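Local coordinates for binding domain (Hc) of Paraclostridial Mosquitocidal Protein 1 (Paraclostridium bifermentans, PDB 6HOX) that forms the receptor-binding part of a clostridial neurotoxin that targets Anopheles mosquitoes, responsible in the whole toxin for recognition of host nerve cells, at residues V337-E340 / I346-L349; V317-K322 / W435-E440; Q121-S126 / L132-K137; I157-S162 / N184-D189. All coordinates share one frame; numbering follows the deposited sequence.

Contact 1 of 4, residues V337-E340 / I346-L349; sequences VKFE and ILTL
Val337 O takes the amide of Leu347, N to O 2.9 Å with an N-H...O angle of 155°, and the same oxygen lies 3.3 Å from Ile346 CA in a CA-H...O contact. The two segments belong to a beta hairpin of the C-terminal, trefoil-type receptor-binding domain, in which strand 333-339 turns back into strand 345-348. They are well away from strictly antiparallel, their directions 124° apart. Lys338 and Ile346 form a non-hydrogen-bonded pair, with CA atoms 4.4 Å apart. A water continues the pairing where the strands diverge: it accepts from Val337 N and donates to Leu347 O, so both backbone groups are satisfied without meeting directly.

On the face carrying Lys338 and Ile346, the methyl branch of Ile346 does the touching. Its CG2 sits anti to its own carbonyl carbon and comes 4.0 Å from Lys338 CA, while the longer CG1 branch leads away. The other face is buried: Val337 and Leu347 meet through their CB atoms, and the ring of Phe339 reaches Leu347 at a slant. Pro288 of strand 285-291 packs on both Phe339 and Leu347, and Val317 covers Val337. Lys338, its chain extended, runs forward along its own segment to a salt bridge with Glu340, NZ to OE2 3.4 Å.

Contact 2 of 4, residues V317-K322 / W435-E440; sequences VKIINK and WYFVSE
Phe437 has the most surface buried by this contact, and its ring is met by Ile319 and Val317 in quite different ways. Ile319 comes over a face. Its terminal methyl CD1 stands 3.9 Å from the ring centroid and only 5° off the ring normal, a well-centred CH-pi contact; the methyl is accordingly almost equally far from several ring carbons, with Phe437 CZ at 4.0 Å. The extended chain of Ile319, CD1 anti to CA (chi2 167°), carries the methyl that far out. Val317 instead comes to the edge: its CG2 lies near the ring plane, 4.0 Å from Phe437 CE1, and the two side chains cross at about a right angle. Of the two valine methyls CG2 is the one used; chi1 of -51°, measured to CG1, leaves CG2 between the backbone N and the carbonyl carbon. One methyl thus sits above the ring and another beside it.

No hydrogen bond joins the two segments, and the nearest CA atoms, those of Val317 and Phe437, are 8.8 Å apart. The backbones are therefore not sheet partners; strand 263-267 pairs with both 316-320 and 435-438, and its Met265 also touches Phe437. Behind the aliphatic pair, Phe339 packs on Val317 and Ala335 on Ile319. Such apolar packing between strands far apart in sequence, here the last strand of the chain against 316-320, is what fills the interior of the beta-trefoil that forms the C-terminal half of clostridial neurotoxin binding domains.

Contact 3 of 4, residues Q121-S126 / L132-K137; sequences QGWKIS and LVWRMK
A regular antiparallel beta hairpin, strands 122-128 and 131-137, forms this contact in the concanavalin-like, N-terminal half of the binding domain. Three hydrogen-bonded pairs, Gly122 with Lys137, Lys124 with Arg135 and Ser126 with Val133, each give two backbone bonds; the bond from Gly122 N to Lys137 O is 2.8 Å and nearly straight at 172°. The two strands run almost exactly antiparallel. Gly122 has a backbone conformation in which a side chain would collide with the preceding carbonyl.

The two faces differ sharply. On the one with Lys124 and Arg135 the long chains rise side by side, their charged ends 5.5 Å apart between Lys124 NZ and Arg135 NH1. Acidic neighbours probably offset this: Asp113 takes Lys124, while Glu111 and Asp145 take Arg135.

The opposite face, with Trp123, Ile125, Trp134 and Met136, looks into the protein, and strand 167-174 packs against Trp134 and Met136. Trp134, CG anti to its backbone N (chi1 166°), swings its six-membered ring across to the neighbouring strand, where the indole of Trp123 lies slid well off it, the planes inclined at 29°. The approach is close, Trp123 CE3 to Trp134 CZ3 being 3.4 Å, although the rings barely overlap. Phe83 meets the Trp123 indole edge-to-face. Ile125 approaches the Trp134 ring in its plane, at the edge, with CG1 3.7 Å from CE3.

Contact 4 of 4, residues I157-S162 / N184-D189; sequences IDKYIS and NGDKID
Lys159 runs past Ile188 in the opposite direction and then meets Asp186 nearly at a right angle. Its chain is extended until the last bond, where chi4 of 69° turns the amine aside from the line of the chain and brings it to the carboxylate. The resulting salt bridge is short, Lys159 NZ to Asp186 OD2 2.7 Å, and the oxygen uses its anti lone pair, the one pointing away from OD1. Short of the amine the methylenes do the apolar work: CD and CE of Lys159 both pack on the terminal methyl of Ile188, CE to CD1 being 3.6 Å.

The contact ties the loop that follows helix 152-155 to the turn and first residues of strand 186-192, which forms a hairpin with strand 178-183 in the concanavalin-like domain. Ile188 and Asp189 both face Leu181 there, a classic beta bulge. Ile183 of the partner strand touches both Lys159 and Ile188.

A second, water-mediated link lies on the turn side. The water accepts from Lys159 NZ at 3.0 Å and from Asn184 ND2 at 3.1 Å, so the ammonium group has both a carboxylate and a water as partners. Asn184 is held from its other end, its OD1 taking the amide of His168 on strand 167-174, which leaves the ND2 side turned to the loop, 3.2 Å from Asp158 O.

Contacts 1 and 2 belong to the C-terminal trefoil-type domain, contacts 3 and 4 to the concanavalin-like one. Contacts 1 to 3 are buried, whereas contact 4 lies at the surface and depends on a salt bridge and water. Both hairpins, contacts 1 and 3, are held through their backbones, but contact 3 is far more regular; contact 2 has side chains alone. Contacts 1 and 2 adjoin, because strands 333-339 and 316-320 are neighbours, and Lys338 N lies 2.8 Å from Lys318 O, probably hydrogen-bonded. Across the domain boundary Tyr436 OH packs on Ile157 CG2, while Leu132 touches Ile161 between contacts 3 and 4.

Contact 1 of 4, residues V337-E340 / I346-L349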
loop_
_atom_site.group_PDB
_atom_site.type_symbol
_atom_site.label_atom_id
_atom_site.label_comp_id
_atom_site.label_asym_id
_atom_site.label_seq_id
_atom_site.Cartn_x
_atom_site.Cartn_y
_atom_site.Cartn_z
ATOM N N VAL A 337 8.199 -3.155 -21.643
ATOM C CA VAL A 337 6.975 -2.426 -21.364
ATOM C C VAL A 337 6.265 -2.179 -22.696
ATOM O O VAL A 337 6.725 -1.360 -23.515
ATOM C CB VAL A 337 7.274 -1.117 -20.617
ATOM C CG1 VAL A 337 6.005 -0.362 -20.285
ATOM C CG2 VAL A 337 8.109 -1.375 -19.364
ATOM N N LYS A 338 5.159 -2.902 -22.881
ATOM C CA LYS A 338 4.363 -2.921 -24.089
ATOM C C LYS A 338 3.201 -1.937 -23.934
ATOM O O LYS A 338 2.448 -1.965 -22.938
ATOM C CB LYS A 338 3.849 -4.340 -24.331
ATOM C CG LYS A 338 2.894 -4.534 -25.500
ATOM C CD LYS A 338 2.373 -5.963 -25.525
ATOM C CE LYS A 338 1.037 -6.127 -26.217
ATOM N NZ LYS A 338 0.363 -7.381 -25.792
ATOM N N PHE A 339 3.051 -1.087 -24.947
ATOM C CA PHE A 339 2.003 -0.107 -24.985
ATOM C C PHE A 339 0.778 -0.704 -25.692
ATOM O O PHE A 339 0.768 -0.848 -26.908
ATOM C CB PHE A 339 2.540 1.155 -25.651
ATOM C CG PHE A 339 3.385 1.992 -24.733
ATOM C CD1 PHE A 339 4.540 1.478 -24.160
ATOM C CD2 PHE A 339 3.019 3.295 -24.437
ATOM C CE1 PHE A 339 5.311 2.253 -23.301
ATOM C CE2 PHE A 339 3.788 4.063 -23.574
ATOM C CZ PHE A 339 4.929 3.540 -23.010
ATOM N N GLU A 340 -0.253 -1.002 -24.897
ATOM C CA GLU A 340 -1.466 -1.709 -25.282
ATOM C C GLU A 340 -2.273 -0.942 -26.347
ATOM O O GLU A 340 -2.941 -1.569 -27.178
ATOM C CB GLU A 340 -2.338 -1.934 -24.042
ATOM C CG GLU A 340 -1.738 -2.911 -23.037
ATOM C CD GLU A 340 -1.598 -4.342 -23.548
ATOM O OE1 GLU A 340 -2.641 -5.016 -23.707
ATOM O OE2 GLU A 340 -0.444 -4.781 -23.790
ATOM N N ILE A 346 6.888 -1.291 -28.017
ATOM C CA ILE A 346 7.516 -1.360 -26.693
ATOM C C ILE A 346 8.387 -0.117 -26.456
ATOM O O ILE A 346 8.803 0.600 -27.391
ATOM C CB ILE A 346 8.313 -2.665 -26.511
ATOM C CG1 ILE A 346 9.450 -2.804 -27.526
ATOM C CG2 ILE A 346 7.385 -3.874 -26.536
ATOM C CD1 ILE A 346 10.444 -3.886 -27.170
ATOM N N LEU A 347 8.632 0.156 -25.168
ATOM C CA LEU A 347 9.456 1.263 -24.744
ATOM C C LEU A 347 10.900 0.898 -25.045
ATOM O O LEU A 347 11.383 -0.101 -24.554
ATOM C CB LEU A 347 9.252 1.493 -23.244
ATOM C CG LEU A 347 9.987 2.679 -22.624
ATOM C CD1 LEU A 347 9.422 3.982 -23.151
ATOM C CD2 LEU A 347 9.879 2.626 -21.101
ATOM N N THR A 348 11.564 1.694 -25.882
ATOM C CA THR A 348 12.954 1.407 -26.237
ATOM C C THR A 348 13.646 2.707 -26.659
ATOM O O THR A 348 13.052 3.777 -26.627
ATOM C CB THR A 348 13.001 0.289 -27.291
ATOM O OG1 THR A 348 14.347 -0.182 -27.386
ATOM C CG2 THR A 348 12.488 0.735 -28.645
ATOM N N LEU A 349 14.929 2.601 -26.995
ATOM C CA LEU A 349 15.655 3.708 -27.570
ATOM C C LEU A 349 15.604 3.565 -29.081
ATOM O O LEU A 349 15.493 2.456 -29.614
ATOM C CB LEU A 349 17.105 3.730 -27.069
ATOM C CG LEU A 349 17.298 4.234 -25.639
ATOM C CD1 LEU A 349 18.614 3.755 -25.057
ATOM C CD2 LEU A 349 17.209 5.738 -25.576
HETATM O O HOH W 1 10.364 -2.381 -23.463
#

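Contact 2 of 4, residues V317-K322 / W435-E440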
loop_
_atom_site.group_PDB
_atom_site.type_symbol
_atom_site.label_atom_id
_atom_site.label_comp_id
_atom_site.label_asym_id
_atom_site.label_seq_id
_atom_site.Cartn_x
_atom_site.Cartn_y
_atom_site.Cartn_z
ATOM N N VAL A 317 -0.174 0.114 -20.249
ATOM C CA VAL A 317 1.010 -0.750 -20.498
ATOM C C VAL A 317 0.843 -2.128 -19.841
ATOM O O VAL A 317 0.141 -2.302 -18.848
ATOM C CB VAL A 317 2.319 -0.090 -20.021
ATOM C CG1 VAL A 317 2.474 1.317 -20.567
ATOM C CG2 VAL A 317 2.440 -0.074 -18.499
ATOM N N LYS A 318 1.552 -3.102 -20.407
ATOM C CA LYS A 318 1.742 -4.410 -19.819
ATOM C C LYS A 318 3.235 -4.697 -19.788
ATOM O O LYS A 318 3.952 -4.338 -20.758
ATOM C CB LYS A 318 1.083 -5.504 -20.660
ATOM C CG LYS A 318 -0.424 -5.584 -20.538
ATOM C CD LYS A 318 -0.999 -6.791 -21.229
ATOM C CE LYS A 318 -2.488 -6.931 -21.005
ATOM N NZ LYS A 318 -3.029 -8.051 -21.801
ATOM N N ILE A 319 3.678 -5.365 -18.718
ATOM C CA ILE A 319 5.062 -5.816 -18.561
ATOM C C ILE A 319 5.111 -7.242 -19.116
ATOM O O ILE A 319 4.320 -8.085 -18.731
ATOM C CB ILE A 319 5.522 -5.742 -17.083
ATOM C CG1 ILE A 319 5.235 -4.380 -16.442
ATOM C CG2 ILE A 319 6.988 -6.119 -16.964
ATOM C CD1 ILE A 319 5.375 -4.350 -14.927
ATOM N N ILE A 320 6.027 -7.489 -20.050
ATOM C CA ILE A 320 6.086 -8.743 -20.779
ATOM C C ILE A 320 7.502 -9.321 -20.675
ATOM O O ILE A 320 8.492 -8.605 -20.783
ATOM C CB ILE A 320 5.679 -8.524 -22.246
ATOM C CG1 ILE A 320 4.263 -7.956 -22.351
ATOM C CG2 ILE A 320 5.817 -9.816 -23.044
ATOM C CD1 ILE A 320 3.205 -8.914 -21.921
ATOM N N ASN A 321 7.568 -10.637 -20.486
ATOM C CA ASN A 321 8.816 -11.364 -20.366
ATOM C C ASN A 321 8.519 -12.808 -20.751
ATOM O O ASN A 321 7.872 -13.519 -19.994
ATOM C CB ASN A 321 9.388 -11.253 -18.947
ATOM C CG ASN A 321 10.605 -12.115 -18.681
ATOM O OD1 ASN A 321 11.200 -12.671 -19.605
ATOM N ND2 ASN A 321 11.001 -12.208 -17.417
ATOM N N LYS A 322 8.968 -13.211 -21.942
ATOM C CA LYS A 322 8.683 -14.551 -22.447
ATOM C C LYS A 322 9.485 -15.602 -21.657
ATOM O O LYS A 322 9.225 -16.773 -21.807
ATOM C CB LYS A 322 8.934 -14.616 -23.960
ATOM C CG LYS A 322 10.386 -14.764 -24.390
ATOM C CD LYS A 322 10.599 -14.570 -25.887
ATOM C CE LYS A 322 10.489 -13.121 -26.327
ATOM N NZ LYS A 322 11.570 -12.269 -25.767
ATOM N N TRP A 435 9.257 4.610 -10.427
ATOM C CA TRP A 435 8.131 4.332 -11.272
ATOM C C TRP A 435 7.137 3.434 -10.533
ATOM O O TRP A 435 7.547 2.496 -9.847
ATOM C CB TRP A 435 8.618 3.668 -12.560
ATOM C CG TRP A 435 9.394 4.614 -13.425
ATOM C CD1 TRP A 435 10.745 4.767 -13.465
ATOM C CD2 TRP A 435 8.852 5.592 -14.329
ATOM N NE1 TRP A 435 11.084 5.744 -14.361
ATOM C CE2 TRP A 435 9.947 6.276 -14.901
ATOM C CE3 TRP A 435 7.552 5.958 -14.713
ATOM C CZ2 TRP A 435 9.784 7.289 -15.847
ATOM C CZ3 TRP A 435 7.392 6.955 -15.654
ATOM C CH2 TRP A 435 8.493 7.618 -16.206
ATOM N N TYR A 436 5.847 3.745 -10.705
ATOM C CA TYR A 436 4.748 2.967 -10.182
ATOM C C TYR A 436 3.931 2.360 -11.323
ATOM O O TYR A 436 3.743 2.977 -12.395
ATOM C CB TYR A 436 3.774 3.819 -9.364
ATOM C CG TYR A 436 4.289 4.419 -8.087
ATOM C CD1 TYR A 436 4.361 3.691 -6.907
ATOM C CD2 TYR A 436 4.596 5.766 -8.028
ATOM C CE1 TYR A 436 4.755 4.276 -5.712
ATOM C CE2 TYR A 436 5.038 6.352 -6.852
ATOM C CZ TYR A 436 5.108 5.612 -5.687
ATOM O OH TYR A 436 5.537 6.228 -4.540
ATOM N N PHE A 437 3.364 1.181 -11.044
ATOM C CA PHE A 437 2.355 0.574 -11.881
ATOM C C PHE A 437 1.047 0.457 -11.082
ATOM O O PHE A 437 1.039 -0.114 -9.998
ATOM C CB PHE A 437 2.867 -0.774 -12.385
ATOM C CG PHE A 437 4.060 -0.666 -13.291
ATOM C CD1 PHE A 437 3.904 -0.388 -14.637
ATOM C CD2 PHE A 437 5.350 -0.784 -12.782
ATOM C CE1 PHE A 437 5.017 -0.258 -15.461
ATOM C CE2 PHE A 437 6.458 -0.673 -13.611
ATOM C CZ PHE A 437 6.289 -0.427 -14.953
ATOM N N VAL A 438 -0.050 0.993 -11.644
ATOM C CA VAL A 438 -1.368 1.058 -11.004
ATOM C C VAL A 438 -2.386 0.295 -11.856
ATOM O O VAL A 438 -2.483 0.539 -13.048
ATOM C CB VAL A 438 -1.874 2.511 -10.850
ATOM C CG1 VAL A 438 -3.105 2.568 -9.951
ATOM C CG2 VAL A 438 -0.817 3.460 -10.336
ATOM N N SER A 439 -3.213 -0.512 -11.193
ATOM C CA SER A 439 -4.370 -1.205 -11.743
ATOM C C SER A 439 -5.623 -0.613 -11.088
ATOM O O SER A 439 -5.564 -0.160 -9.933
ATOM C CB SER A 439 -4.275 -2.690 -11.475
ATOM O OG SER A 439 -3.905 -2.929 -10.106
ATOM N N GLU A 440 -6.738 -0.582 -11.829
ATOM C CA GLU A 440 -8.020 -0.123 -11.307
ATOM C C GLU A 440 -8.439 -1.023 -10.137
ATOM O O GLU A 440 -8.285 -2.234 -10.189
ATOM C CB GLU A 440 -9.049 -0.127 -12.439
ATOM C CG GLU A 440 -10.398 0.443 -12.049
ATOM C CD GLU A 440 -11.185 1.093 -13.182
ATOM O OE1 GLU A 440 -10.704 1.053 -14.349
ATOM O OE2 GLU A 440 -12.278 1.652 -12.892
#

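Contact 3 of 4, residues Q121-S126 / L132-K137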
loop_
_atom_site.group_PDB
_atom_site.type_symbol
_atom_site.label_atom_id
_atom_site.label_comp_id
_atom_site.label_asym_id
_atom_site.label_seq_id
_atom_site.Cartn_x
_atom_site.Cartn_y
_atom_site.Cartn_z
ATOM N N GLN A 121 -15.479 -1.579 29.493
ATOM C CA GLN A 121 -14.066 -1.253 29.369
ATOM C C GLN A 121 -13.468 -2.108 28.255
ATOM O O GLN A 121 -14.154 -3.003 27.741
ATOM C CB GLN A 121 -13.356 -1.512 30.700
ATOM C CG GLN A 121 -13.278 -2.989 31.074
ATOM C CD GLN A 121 -14.093 -3.322 32.298
ATOM O OE1 GLN A 121 -14.928 -2.540 32.753
ATOM N NE2 GLN A 121 -13.813 -4.482 32.864
ATOM N N GLY A 122 -12.201 -1.837 27.919
ATOM C CA GLY A 122 -11.456 -2.613 26.922
ATOM C C GLY A 122 -10.757 -1.722 25.916
ATOM O O GLY A 122 -10.283 -0.609 26.276
ATOM N N TRP A 123 -10.694 -2.203 24.665
ATOM C CA TRP A 123 -10.029 -1.489 23.589
ATOM C C TRP A 123 -10.843 -1.590 22.294
ATOM O O TRP A 123 -11.703 -2.481 22.133
ATOM C CB TRP A 123 -8.590 -2.000 23.408
ATOM C CG TRP A 123 -8.479 -3.451 23.067
ATOM C CD1 TRP A 123 -8.220 -4.473 23.930
ATOM C CD2 TRP A 123 -8.606 -4.050 21.763
ATOM N NE1 TRP A 123 -8.213 -5.668 23.262
ATOM C CE2 TRP A 123 -8.429 -5.441 21.930
ATOM C CE3 TRP A 123 -8.869 -3.558 20.482
ATOM C CZ2 TRP A 123 -8.502 -6.341 20.865
ATOM C CZ3 TRP A 123 -8.932 -4.448 19.429
ATOM C CH2 TRP A 123 -8.753 -5.817 19.620
ATOM N N LYS A 124 -10.584 -0.651 21.379
ATOM C CA LYS A 124 -11.078 -0.763 20.027
ATOM C C LYS A 124 -10.157 -0.047 19.042
ATOM O O LYS A 124 -9.395 0.847 19.392
ATOM C CB LYS A 124 -12.491 -0.200 19.910
ATOM C CG LYS A 124 -12.635 1.276 20.223
ATOM C CD LYS A 124 -13.976 1.818 19.780
ATOM C CE LYS A 124 -15.129 1.231 20.557
ATOM N NZ LYS A 124 -16.412 1.829 20.140
ATOM N N ILE A 125 -10.274 -0.476 17.788
ATOM C CA ILE A 125 -9.639 0.125 16.620
ATOM C C ILE A 125 -10.775 0.662 15.748
ATOM O O ILE A 125 -11.685 -0.104 15.383
ATOM C CB ILE A 125 -8.780 -0.906 15.867
ATOM C CG1 ILE A 125 -7.594 -1.383 16.701
ATOM C CG2 ILE A 125 -8.312 -0.354 14.535
ATOM C CD1 ILE A 125 -7.013 -2.722 16.264
ATOM N N SER A 126 -10.724 1.975 15.471
ATOM C CA SER A 126 -11.741 2.710 14.743
ATOM C C SER A 126 -11.122 3.505 13.593
ATOM O O SER A 126 -9.918 3.709 13.530
ATOM C CB SER A 126 -12.512 3.624 15.661
ATOM O OG SER A 126 -13.136 2.857 16.673
ATOM N N LEU A 132 -6.912 6.713 11.731
ATOM C CA LEU A 132 -7.069 5.496 12.533
ATOM C C LEU A 132 -7.087 5.921 14.000
ATOM O O LEU A 132 -6.359 6.849 14.376
ATOM C CB LEU A 132 -5.893 4.561 12.225
ATOM C CG LEU A 132 -6.077 3.078 12.552
ATOM C CD1 LEU A 132 -7.103 2.428 11.650
ATOM C CD2 LEU A 132 -4.761 2.342 12.423
ATOM N N VAL A 133 -7.975 5.298 14.778
ATOM C CA VAL A 133 -8.100 5.512 16.217
ATOM C C VAL A 133 -7.810 4.196 16.932
ATOM O O VAL A 133 -8.424 3.173 16.593
ATOM C CB VAL A 133 -9.513 5.984 16.602
ATOM C CG1 VAL A 133 -9.650 6.160 18.113
ATOM C CG2 VAL A 133 -9.872 7.270 15.870
ATOM N N TRP A 134 -6.906 4.261 17.911
ATOM C CA TRP A 134 -6.705 3.261 18.938
ATOM C C TRP A 134 -7.210 3.855 20.251
ATOM O O TRP A 134 -6.807 4.960 20.626
ATOM C CB TRP A 134 -5.228 2.838 19.037
ATOM C CG TRP A 134 -4.899 2.066 20.273
ATOM C CD1 TRP A 134 -4.210 2.515 21.366
ATOM C CD2 TRP A 134 -5.267 0.706 20.561
ATOM N NE1 TRP A 134 -4.103 1.517 22.296
ATOM C CE2 TRP A 134 -4.743 0.399 21.830
ATOM C CE3 TRP A 134 -5.946 -0.288 19.852
ATOM C CZ2 TRP A 134 -4.901 -0.854 22.415
ATOM C CZ3 TRP A 134 -6.112 -1.523 20.429
ATOM C CH2 TRP A 134 -5.604 -1.796 21.700
ATOM N N ARG A 135 -8.100 3.141 20.935
ATOM C CA ARG A 135 -8.592 3.631 22.208
ATOM C C ARG A 135 -8.624 2.491 23.229
ATOM O O ARG A 135 -9.033 1.358 22.897
ATOM C CB ARG A 135 -9.976 4.268 22.063
ATOM C CG ARG A 135 -10.590 4.631 23.412
ATOM C CD ARG A 135 -11.881 5.420 23.355
ATOM N NE ARG A 135 -11.675 6.676 22.642
ATOM C CZ ARG A 135 -12.103 6.908 21.406
ATOM N NH1 ARG A 135 -13.049 6.143 20.887
ATOM N NH2 ARG A 135 -11.578 7.899 20.700
ATOM N N MET A 136 -8.172 2.819 24.448
ATOM C CA MET A 136 -8.274 2.000 25.647
ATOM C C MET A 136 -9.151 2.727 26.680
ATOM O O MET A 136 -9.043 3.951 26.848
ATOM C CB MET A 136 -6.885 1.752 26.247
ATOM C CG MET A 136 -6.035 0.818 25.395
ATOM S SD MET A 136 -4.331 0.669 25.957
ATOM C CE MET A 136 -3.811 2.352 25.718
ATOM N N LYS A 137 -10.038 1.974 27.341
ATOM C CA LYS A 137 -10.830 2.488 28.453
ATOM C C LYS A 137 -10.816 1.458 29.584
ATOM O O LYS A 137 -11.094 0.293 29.369
ATOM C CB LYS A 137 -12.256 2.807 28.003
ATOM C CG LYS A 137 -13.119 3.476 29.063
ATOM C CD LYS A 137 -14.586 3.164 28.953
ATOM C CE LYS A 137 -15.341 4.030 27.977
ATOM N NZ LYS A 137 -16.797 3.820 28.151
#

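Contact 4 of 4, residues I157-S162 / N184-D189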
loop_
_atom_site.group_PDB
_atom_site.type_symbol
_atom_site.label_atom_id
_atom_site.label_comp_id
_atom_site.label_asym_id
_atom_site.label_seq_id
_atom_site.Cartn_x
_atom_site.Cartn_y
_atom_site.Cartn_z
ATOM N N ILE A 157 1.113 9.336 0.033
ATOM C CA ILE A 157 1.829 8.232 -0.547
ATOM C C ILE A 157 2.319 7.258 0.535
ATOM O O ILE A 157 2.148 6.039 0.378
ATOM C CB ILE A 157 2.970 8.744 -1.451
ATOM C CG1 ILE A 157 2.402 9.324 -2.747
ATOM C CG2 ILE A 157 3.968 7.644 -1.743
ATOM C CD1 ILE A 157 1.610 8.312 -3.562
ATOM N N ASP A 158 2.921 7.778 1.611
ATOM C CA ASP A 158 3.718 6.928 2.484
ATOM C C ASP A 158 2.911 6.416 3.684
ATOM O O ASP A 158 3.252 5.359 4.192
ATOM C CB ASP A 158 5.030 7.606 2.906
ATOM C CG ASP A 158 4.855 8.933 3.612
ATOM O OD1 ASP A 158 3.727 9.457 3.589
ATOM O OD2 ASP A 158 5.855 9.439 4.173
ATOM N N LYS A 159 1.897 7.156 4.162
ATOM C CA LYS A 159 1.287 6.788 5.463
ATOM C C LYS A 159 -0.229 7.009 5.585
ATOM O O LYS A 159 -0.828 6.322 6.390
ATOM C CB LYS A 159 2.033 7.487 6.600
ATOM C CG LYS A 159 3.253 6.704 7.050
ATOM C CD LYS A 159 3.972 7.275 8.224
ATOM C CE LYS A 159 5.147 6.404 8.623
ATOM N NZ LYS A 159 6.222 6.456 7.611
ATOM N N TYR A 160 -0.846 7.922 4.829
ATOM C CA TYR A 160 -2.270 8.245 5.028
ATOM C C TYR A 160 -3.114 6.964 4.894
ATOM O O TYR A 160 -2.892 6.160 3.986
ATOM C CB TYR A 160 -2.681 9.325 4.025
ATOM C CG TYR A 160 -4.060 9.884 4.223
ATOM C CD1 TYR A 160 -4.280 10.931 5.099
ATOM C CD2 TYR A 160 -5.144 9.358 3.546
ATOM C CE1 TYR A 160 -5.547 11.455 5.283
ATOM C CE2 TYR A 160 -6.417 9.874 3.712
ATOM C CZ TYR A 160 -6.617 10.922 4.590
ATOM O OH TYR A 160 -7.872 11.416 4.759
ATOM N N ILE A 161 -4.093 6.787 5.791
ATOM C CA ILE A 161 -4.840 5.508 5.909
ATOM C C ILE A 161 -5.864 5.352 4.772
ATOM O O ILE A 161 -5.891 4.307 4.109
ATOM C CB ILE A 161 -5.503 5.383 7.298
ATOM C CG1 ILE A 161 -4.476 5.401 8.431
ATOM C CG2 ILE A 161 -6.412 4.158 7.380
ATOM C CD1 ILE A 161 -3.387 4.359 8.323
ATOM N N SER A 162 -6.736 6.352 4.580
ATOM C CA SER A 162 -7.786 6.281 3.583
ATOM C C SER A 162 -7.227 6.664 2.207
ATOM O O SER A 162 -7.567 7.713 1.657
ATOM C CB SER A 162 -8.967 7.134 3.981
ATOM O OG SER A 162 -9.538 6.612 5.169
ATOM N N ASN A 184 3.854 1.205 8.952
ATOM C CA ASN A 184 4.927 0.689 8.119
ATOM C C ASN A 184 6.235 0.683 8.921
ATOM O O ASN A 184 7.289 1.078 8.430
ATOM C CB ASN A 184 5.024 1.467 6.798
ATOM C CG ASN A 184 3.773 1.344 5.942
ATOM O OD1 ASN A 184 2.986 0.405 6.100
ATOM N ND2 ASN A 184 3.558 2.297 5.046
ATOM N N GLY A 185 6.156 0.228 10.176
ATOM C CA GLY A 185 7.332 0.037 10.996
ATOM C C GLY A 185 7.889 1.329 11.580
ATOM O O GLY A 185 8.898 1.280 12.269
ATOM N N ASP A 186 7.273 2.480 11.276
ATOM C CA ASP A 186 7.671 3.785 11.820
ATOM C C ASP A 186 6.722 4.232 12.948
ATOM O O ASP A 186 5.513 4.322 12.775
ATOM C CB ASP A 186 7.661 4.866 10.738
ATOM C CG ASP A 186 8.682 4.676 9.631
ATOM O OD1 ASP A 186 9.751 4.098 9.908
ATOM O OD2 ASP A 186 8.399 5.121 8.503
ATOM N N LYS A 187 7.299 4.587 14.093
ATOM C CA LYS A 187 6.565 5.121 15.222
ATOM C C LYS A 187 5.943 6.473 14.858
ATOM O O LYS A 187 6.618 7.358 14.335
ATOM C CB LYS A 187 7.523 5.280 16.398
ATOM C CG LYS A 187 6.861 5.703 17.697
ATOM C CD LYS A 187 7.770 5.517 18.876
ATOM C CE LYS A 187 9.052 6.304 18.759
ATOM N NZ LYS A 187 9.755 6.354 20.060
ATOM N N ILE A 188 4.642 6.596 15.122
ATOM C CA ILE A 188 3.806 7.729 14.744
ATOM C C ILE A 188 3.466 8.553 15.987
ATOM O O ILE A 188 3.441 9.769 15.949
ATOM C CB ILE A 188 2.502 7.222 14.087
ATOM C CG1 ILE A 188 2.776 6.408 12.829
ATOM C CG2 ILE A 188 1.532 8.358 13.804
ATOM C CD1 ILE A 188 3.655 7.115 11.830
ATOM N N ASP A 189 3.065 7.858 17.047
ATOM C CA ASP A 189 2.551 8.504 18.250
ATOM C C ASP A 189 2.706 7.555 19.441
ATOM O O ASP A 189 2.898 6.331 19.267
ATOM C CB ASP A 189 1.092 8.922 18.057
ATOM C CG ASP A 189 0.667 10.113 18.893
ATOM O OD1 ASP A 189 1.464 10.562 19.725
ATOM O OD2 ASP A 189 -0.464 10.567 18.707
HETATM O O HOH W 2 5.773 4.390 5.529
#